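Local coordinates for ferritin light chain (Trichoplusia ni, PDB 1Z6O), which stores iron in a soluble, non-toxic form as part of a shell of 12 light and 12 heavy chains, probably facilitating nucleation of the ferrihydrite core, at residues N36-L49 against V94-T108. Numbering follows the deposited sequence.
Sequences NVATELQAYAKLHL and VTKRGDKMNFDQHST
Glu40, Gln42 and Lys46 carry a helix-to-loop contact in which the long connection leaving helix 70-96 of the ferritin four-helix bundle wraps across the first turns of helix 37-61. Glu40 grips the loop at Ser107 and Thr108 with both carboxylate oxygens. OE1 takes Thr108 N at 2.7 Å on its syn lone pair and Thr108 OG1 from above the carboxylate plane, while OE2 receives Ser107 OG at 2.8 Å, also on the syn side; the bend at chi2 (-63°) swings the carboxylate toward that part of the loop. Gln42, extended beyond CG, spans the near end: NE2 gives a weak bond to Asp99 OD2 (2.9 Å), the two planar groups 72° apart, and OE1 accepts a weak one from Asn102 N. A water joins Asp99 OD2 to Ala38 O. Met101 bends back along Gln42, bringing CE to 3.8 Å from Ala45 CB. Along the loop between these two grips, Gln105 CG rests on Thr39 O (3.4 Å), and the straight Lys46 chain lays CD against Gln105 O (3.5 Å). At the C-terminal end of helix 70-96, which Gly98 closes with a Schellman motif, Val94 CG2 meets Leu41 CD2 at 3.7 Å. Tyr142 of helix 122-148 touches Glu40 and its OH hydrogen-bonds Thr108 OG1, Ile159 of helix 157-190 packs on Leu41, and Leu37 of a neighbouring heavy chain packs on Leu49.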
loop_
_atom_site.group_PDB
_atom_site.type_symbol
_atom_site.label_atom_id
_atom_site.label_comp_id
_atom_site.label_asym_id
_atom_site.label_seq_id
_atom_site.Cartn_x
_atom_site.Cartn_y
_atom_site.Cartn_z
ATOM N N ASN A 36 -52.816 32.639 -12.196
ATOM C CA ASN A 36 -53.034 31.632 -11.175
ATOM C C ASN A 36 -51.819 30.763 -10.901
ATOM O O ASN A 36 -51.945 29.748 -10.224
ATOM C CB ASN A 36 -54.172 30.711 -11.609
ATOM C CG ASN A 36 -55.462 31.459 -11.855
ATOM O OD1 ASN A 36 -55.903 32.242 -11.017
ATOM N ND2 ASN A 36 -56.080 31.214 -13.005
ATOM N N VAL A 37 -50.653 31.141 -11.410
ATOM C CA VAL A 37 -49.498 30.282 -11.213
ATOM C C VAL A 37 -49.156 30.039 -9.749
ATOM O O VAL A 37 -48.910 28.902 -9.361
ATOM C CB VAL A 37 -48.241 30.809 -11.959
ATOM C CG1 VAL A 37 -47.760 32.104 -11.357
ATOM C CG2 VAL A 37 -47.125 29.773 -11.874
ATOM N N ALA A 38 -49.165 31.087 -8.928
ATOM C CA ALA A 38 -48.805 30.919 -7.522
ATOM C C ALA A 38 -49.769 30.007 -6.773
ATOM O O ALA A 38 -49.342 29.124 -6.021
ATOM C CB ALA A 38 -48.709 32.287 -6.832
ATOM N N THR A 39 -51.069 30.194 -6.970
ATOM C CA THR A 39 -52.019 29.339 -6.271
ATOM C C THR A 39 -52.003 27.926 -6.849
ATOM O O THR A 39 -52.183 26.954 -6.111
ATOM C CB THR A 39 -53.465 29.916 -6.325
ATOM O OG1 THR A 39 -53.823 30.168 -7.683
ATOM C CG2 THR A 39 -53.545 31.229 -5.542
ATOM N N GLU A 40 -51.788 27.795 -8.157
ATOM C CA GLU A 40 -51.738 26.452 -8.752
ATOM C C GLU A 40 -50.540 25.657 -8.208
ATOM O O GLU A 40 -50.636 24.449 -8.007
ATOM C CB GLU A 40 -51.635 26.528 -10.280
ATOM C CG GLU A 40 -52.934 26.961 -10.946
ATOM C CD GLU A 40 -54.070 25.973 -10.713
ATOM O OE1 GLU A 40 -55.229 26.430 -10.602
ATOM O OE2 GLU A 40 -53.813 24.744 -10.652
ATOM N N LEU A 41 -49.417 26.331 -7.974
ATOM C CA LEU A 41 -48.250 25.627 -7.444
ATOM C C LEU A 41 -48.570 25.114 -6.037
ATOM O O LEU A 41 -48.195 23.999 -5.669
ATOM C CB LEU A 41 -47.033 26.553 -7.419
ATOM C CG LEU A 41 -45.704 25.823 -7.170
ATOM C CD1 LEU A 41 -45.436 24.839 -8.327
ATOM C CD2 LEU A 41 -44.561 26.841 -7.044
ATOM N N GLN A 42 -49.273 25.919 -5.241
ATOM C CA GLN A 42 -49.656 25.475 -3.901
ATOM C C GLN A 42 -50.588 24.267 -3.998
ATOM O O GLN A 42 -50.446 23.303 -3.242
ATOM C CB GLN A 42 -50.373 26.596 -3.143
ATOM C CG GLN A 42 -49.469 27.770 -2.778
ATOM C CD GLN A 42 -50.251 28.893 -2.124
ATOM O OE1 GLN A 42 -51.049 28.653 -1.231
ATOM N NE2 GLN A 42 -50.015 30.120 -2.558
ATOM N N ALA A 43 -51.554 24.317 -4.913
ATOM C CA ALA A 43 -52.480 23.192 -5.075
ATOM C C ALA A 43 -51.745 21.946 -5.602
ATOM O O ALA A 43 -52.195 20.822 -5.395
ATOM C CB ALA A 43 -53.635 23.574 -6.040
ATOM N N TYR A 44 -50.626 22.149 -6.290
ATOM C CA TYR A 44 -49.849 21.024 -6.829
ATOM C C TYR A 44 -49.141 20.300 -5.672
ATOM O O TYR A 44 -48.996 19.076 -5.695
ATOM C CB TYR A 44 -48.825 21.539 -7.858
ATOM C CG TYR A 44 -48.289 20.472 -8.809
ATOM C CD1 TYR A 44 -49.126 19.467 -9.315
ATOM C CD2 TYR A 44 -46.975 20.524 -9.267
ATOM C CE1 TYR A 44 -48.659 18.544 -10.270
ATOM C CE2 TYR A 44 -46.495 19.607 -10.217
ATOM C CZ TYR A 44 -47.344 18.626 -10.714
ATOM O OH TYR A 44 -46.870 17.733 -11.663
ATOM N N ALA A 45 -48.699 21.049 -4.660
ATOM C CA ALA A 45 -48.071 20.419 -3.493
ATOM C C ALA A 45 -49.147 19.577 -2.801
ATOM O O ALA A 45 -48.897 18.465 -2.342
ATOM C CB ALA A 45 -47.548 21.484 -2.519
ATOM N N LYS A 46 -50.354 20.123 -2.731
ATOM C CA LYS A 46 -51.467 19.433 -2.089
ATOM C C LYS A 46 -51.829 18.142 -2.827
ATOM O O LYS A 46 -52.145 17.125 -2.199
ATOM C CB LYS A 46 -52.674 20.373 -2.030
ATOM C CG LYS A 46 -53.939 19.757 -1.452
ATOM C CD LYS A 46 -55.075 20.775 -1.497
ATOM C CE LYS A 46 -56.422 20.114 -1.293
ATOM N NZ LYS A 46 -57.513 21.121 -1.345
ATOM N N LEU A 47 -51.793 18.179 -4.155
ATOM C CA LEU A 47 -52.102 16.976 -4.937
ATOM C C LEU A 47 -51.038 15.899 -4.673
ATOM O O LEU A 47 -51.368 14.722 -4.506
ATOM C CB LEU A 47 -52.153 17.308 -6.438
ATOM C CG LEU A 47 -52.443 16.147 -7.407
ATOM C CD1 LEU A 47 -53.786 15.484 -7.070
ATOM C CD2 LEU A 47 -52.464 16.692 -8.842
ATOM N N HIS A 48 -49.765 16.290 -4.629
ATOM C CA HIS A 48 -48.715 15.305 -4.358
ATOM C C HIS A 48 -48.872 14.735 -2.954
ATOM O O HIS A 48 -48.648 13.553 -2.730
ATOM C CB HIS A 48 -47.309 15.917 -4.485
ATOM C CG HIS A 48 -46.815 16.010 -5.897
ATOM N ND1 HIS A 48 -47.138 17.058 -6.734
ATOM C CD2 HIS A 48 -46.034 15.171 -6.624
ATOM C CE1 HIS A 48 -46.575 16.862 -7.916
ATOM N NE2 HIS A 48 -45.901 15.724 -7.875
ATOM N N LEU A 49 -49.249 15.583 -2.004
ATOM C CA LEU A 49 -49.413 15.129 -0.623
ATOM C C LEU A 49 -50.510 14.066 -0.540
ATOM O O LEU A 49 -50.329 13.006 0.067
ATOM C CB LEU A 49 -49.762 16.329 0.270
ATOM C CG LEU A 49 -50.068 16.043 1.746
ATOM C CD1 LEU A 49 -48.882 15.311 2.405
ATOM C CD2 LEU A 49 -50.345 17.378 2.455
ATOM N N VAL A 94 -42.414 27.316 -3.313
ATOM C CA VAL A 94 -43.441 28.336 -3.078
ATOM C C VAL A 94 -42.858 29.436 -2.168
ATOM O O VAL A 94 -43.006 30.639 -2.439
ATOM C CB VAL A 94 -44.695 27.691 -2.392
ATOM C CG1 VAL A 94 -45.589 28.765 -1.752
ATOM C CG2 VAL A 94 -45.493 26.881 -3.433
ATOM N N THR A 95 -42.183 29.033 -1.093
ATOM C CA THR A 95 -41.609 30.027 -0.182
ATOM C C THR A 95 -40.355 30.676 -0.754
ATOM O O THR A 95 -40.062 31.834 -0.453
ATOM C CB THR A 95 -41.294 29.429 1.205
ATOM O OG1 THR A 95 -40.383 28.333 1.069
ATOM C CG2 THR A 95 -42.584 28.946 1.870
ATOM N N LYS A 96 -39.610 29.941 -1.573
ATOM C CA LYS A 96 -38.419 30.523 -2.196
ATOM C C LYS A 96 -38.830 31.727 -3.058
ATOM O O LYS A 96 -38.119 32.733 -3.117
ATOM C CB LYS A 96 -37.711 29.491 -3.089
ATOM C CG LYS A 96 -36.538 30.096 -3.872
ATOM C CD LYS A 96 -35.591 29.038 -4.450
ATOM C CE LYS A 96 -36.253 28.211 -5.522
ATOM N NZ LYS A 96 -35.299 27.195 -6.071
ATOM N N ARG A 97 -39.983 31.619 -3.721
ATOM C CA ARG A 97 -40.475 32.695 -4.581
ATOM C C ARG A 97 -41.253 33.782 -3.827
ATOM O O ARG A 97 -41.916 34.619 -4.438
ATOM C CB ARG A 97 -41.322 32.117 -5.735
ATOM C CG ARG A 97 -40.513 31.243 -6.732
ATOM C CD ARG A 97 -39.368 32.039 -7.402
ATOM N NE ARG A 97 -39.849 33.265 -8.039
ATOM C CZ ARG A 97 -40.424 33.327 -9.238
ATOM N NH1 ARG A 97 -40.593 32.228 -9.971
ATOM N NH2 ARG A 97 -40.858 34.494 -9.700
ATOM N N GLY A 98 -41.185 33.756 -2.496
ATOM C CA GLY A 98 -41.818 34.806 -1.707
ATOM C C GLY A 98 -43.282 34.665 -1.364
ATOM O O GLY A 98 -43.905 35.607 -0.896
ATOM N N ASP A 99 -43.836 33.482 -1.570
ATOM C CA ASP A 99 -45.249 33.252 -1.293
ATOM C C ASP A 99 -45.332 32.420 -0.011
ATOM O O ASP A 99 -44.320 32.174 0.655
ATOM C CB ASP A 99 -45.843 32.502 -2.495
ATOM C CG ASP A 99 -47.366 32.517 -2.535
ATOM O OD1 ASP A 99 -48.010 33.186 -1.699
ATOM O OD2 ASP A 99 -47.917 31.840 -3.433
ATOM N N LYS A 100 -46.534 32.023 0.370
ATOM C CA LYS A 100 -46.679 31.183 1.545
ATOM C C LYS A 100 -47.620 30.057 1.180
ATOM O O LYS A 100 -48.565 30.240 0.413
ATOM C CB LYS A 100 -47.204 31.969 2.742
ATOM C CG LYS A 100 -48.625 32.417 2.673
ATOM C CD LYS A 100 -48.987 33.071 4.002
ATOM C CE LYS A 100 -50.356 33.721 3.959
ATOM N NZ LYS A 100 -50.615 34.515 5.194
ATOM N N MET A 101 -47.343 28.885 1.722
ATOM C CA MET A 101 -48.133 27.709 1.428
ATOM C C MET A 101 -49.484 27.740 2.133
ATOM O O MET A 101 -49.570 28.076 3.302
ATOM C CB MET A 101 -47.345 26.464 1.846
ATOM C CG MET A 101 -48.057 25.154 1.600
ATOM S SD MET A 101 -48.408 24.896 -0.166
ATOM C CE MET A 101 -49.573 23.573 -0.044
ATOM N N ASN A 102 -50.536 27.397 1.400
ATOM C CA ASN A 102 -51.892 27.335 1.956
ATOM C C ASN A 102 -52.344 25.907 1.644
ATOM O O ASN A 102 -52.536 25.563 0.483
ATOM C CB ASN A 102 -52.787 28.354 1.239
ATOM C CG ASN A 102 -54.258 28.204 1.596
ATOM O OD1 ASN A 102 -54.654 27.293 2.329
ATOM N ND2 ASN A 102 -55.080 29.100 1.063
ATOM N N PHE A 103 -52.512 25.074 2.665
ATOM C CA PHE A 103 -52.894 23.686 2.420
ATOM C C PHE A 103 -54.335 23.440 1.994
ATOM O O PHE A 103 -54.723 22.299 1.747
ATOM C CB PHE A 103 -52.566 22.817 3.639
ATOM C CG PHE A 103 -51.088 22.676 3.884
ATOM C CD1 PHE A 103 -50.395 23.645 4.594
ATOM C CD2 PHE A 103 -50.387 21.599 3.360
ATOM C CE1 PHE A 103 -49.011 23.547 4.780
ATOM C CE2 PHE A 103 -49.003 21.489 3.541
ATOM C CZ PHE A 103 -48.320 22.466 4.252
ATOM N N ASP A 104 -55.127 24.497 1.898
ATOM C CA ASP A 104 -56.509 24.329 1.470
ATOM C C ASP A 104 -56.729 24.990 0.111
ATOM O O ASP A 104 -57.863 25.247 -0.283
ATOM C CB ASP A 104 -57.466 24.944 2.487
ATOM C CG ASP A 104 -58.814 24.221 2.532
ATOM O OD1 ASP A 104 -59.197 23.590 1.519
ATOM O OD2 ASP A 104 -59.493 24.286 3.582
ATOM N N GLN A 105 -55.645 25.266 -0.608
ATOM C CA GLN A 105 -55.762 25.909 -1.910
ATOM C C GLN A 105 -56.235 24.914 -2.955
ATOM O O GLN A 105 -55.722 23.804 -3.049
ATOM C CB GLN A 105 -54.415 26.499 -2.342
ATOM C CG GLN A 105 -54.476 27.228 -3.670
ATOM C CD GLN A 105 -55.470 28.386 -3.644
ATOM O OE1 GLN A 105 -55.341 29.297 -2.834
ATOM N NE2 GLN A 105 -56.468 28.346 -4.529
ATOM N N HIS A 106 -57.215 25.313 -3.752
ATOM C CA HIS A 106 -57.728 24.431 -4.789
ATOM C C HIS A 106 -57.222 24.843 -6.156
ATOM O O HIS A 106 -56.868 25.997 -6.379
ATOM C CB HIS A 106 -59.258 24.442 -4.774
ATOM C CG HIS A 106 -59.843 23.910 -3.503
ATOM N ND1 HIS A 106 -59.687 22.598 -3.108
ATOM C CD2 HIS A 106 -60.540 24.519 -2.516
ATOM C CE1 HIS A 106 -60.261 22.423 -1.931
ATOM N NE2 HIS A 106 -60.786 23.574 -1.549
ATOM N N SER A 107 -57.172 23.877 -7.064
ATOM C CA SER A 107 -56.734 24.120 -8.425
ATOM C C SER A 107 -57.942 24.587 -9.234
ATOM O O SER A 107 -59.074 24.264 -8.892
ATOM C CB SER A 107 -56.206 22.825 -9.043
ATOM O OG SER A 107 -55.940 23.001 -10.425
ATOM N N THR A 108 -57.703 25.337 -10.302
ATOM C CA THR A 108 -58.798 25.789 -11.153
ATOM C C THR A 108 -58.990 24.755 -12.247
ATOM O O THR A 108 -60.037 24.701 -12.884
ATOM C CB THR A 108 -58.489 27.127 -11.840
ATOM O OG1 THR A 108 -57.346 26.967 -12.685
ATOM C CG2 THR A 108 -58.210 28.208 -10.814
HETATM O O HOH W 1 -46.889 29.885 -4.875
HETATM O O HOH W 2 -55.428 28.106 -8.439
HETATM O O HOH W 3 -53.465 30.347 -1.440
#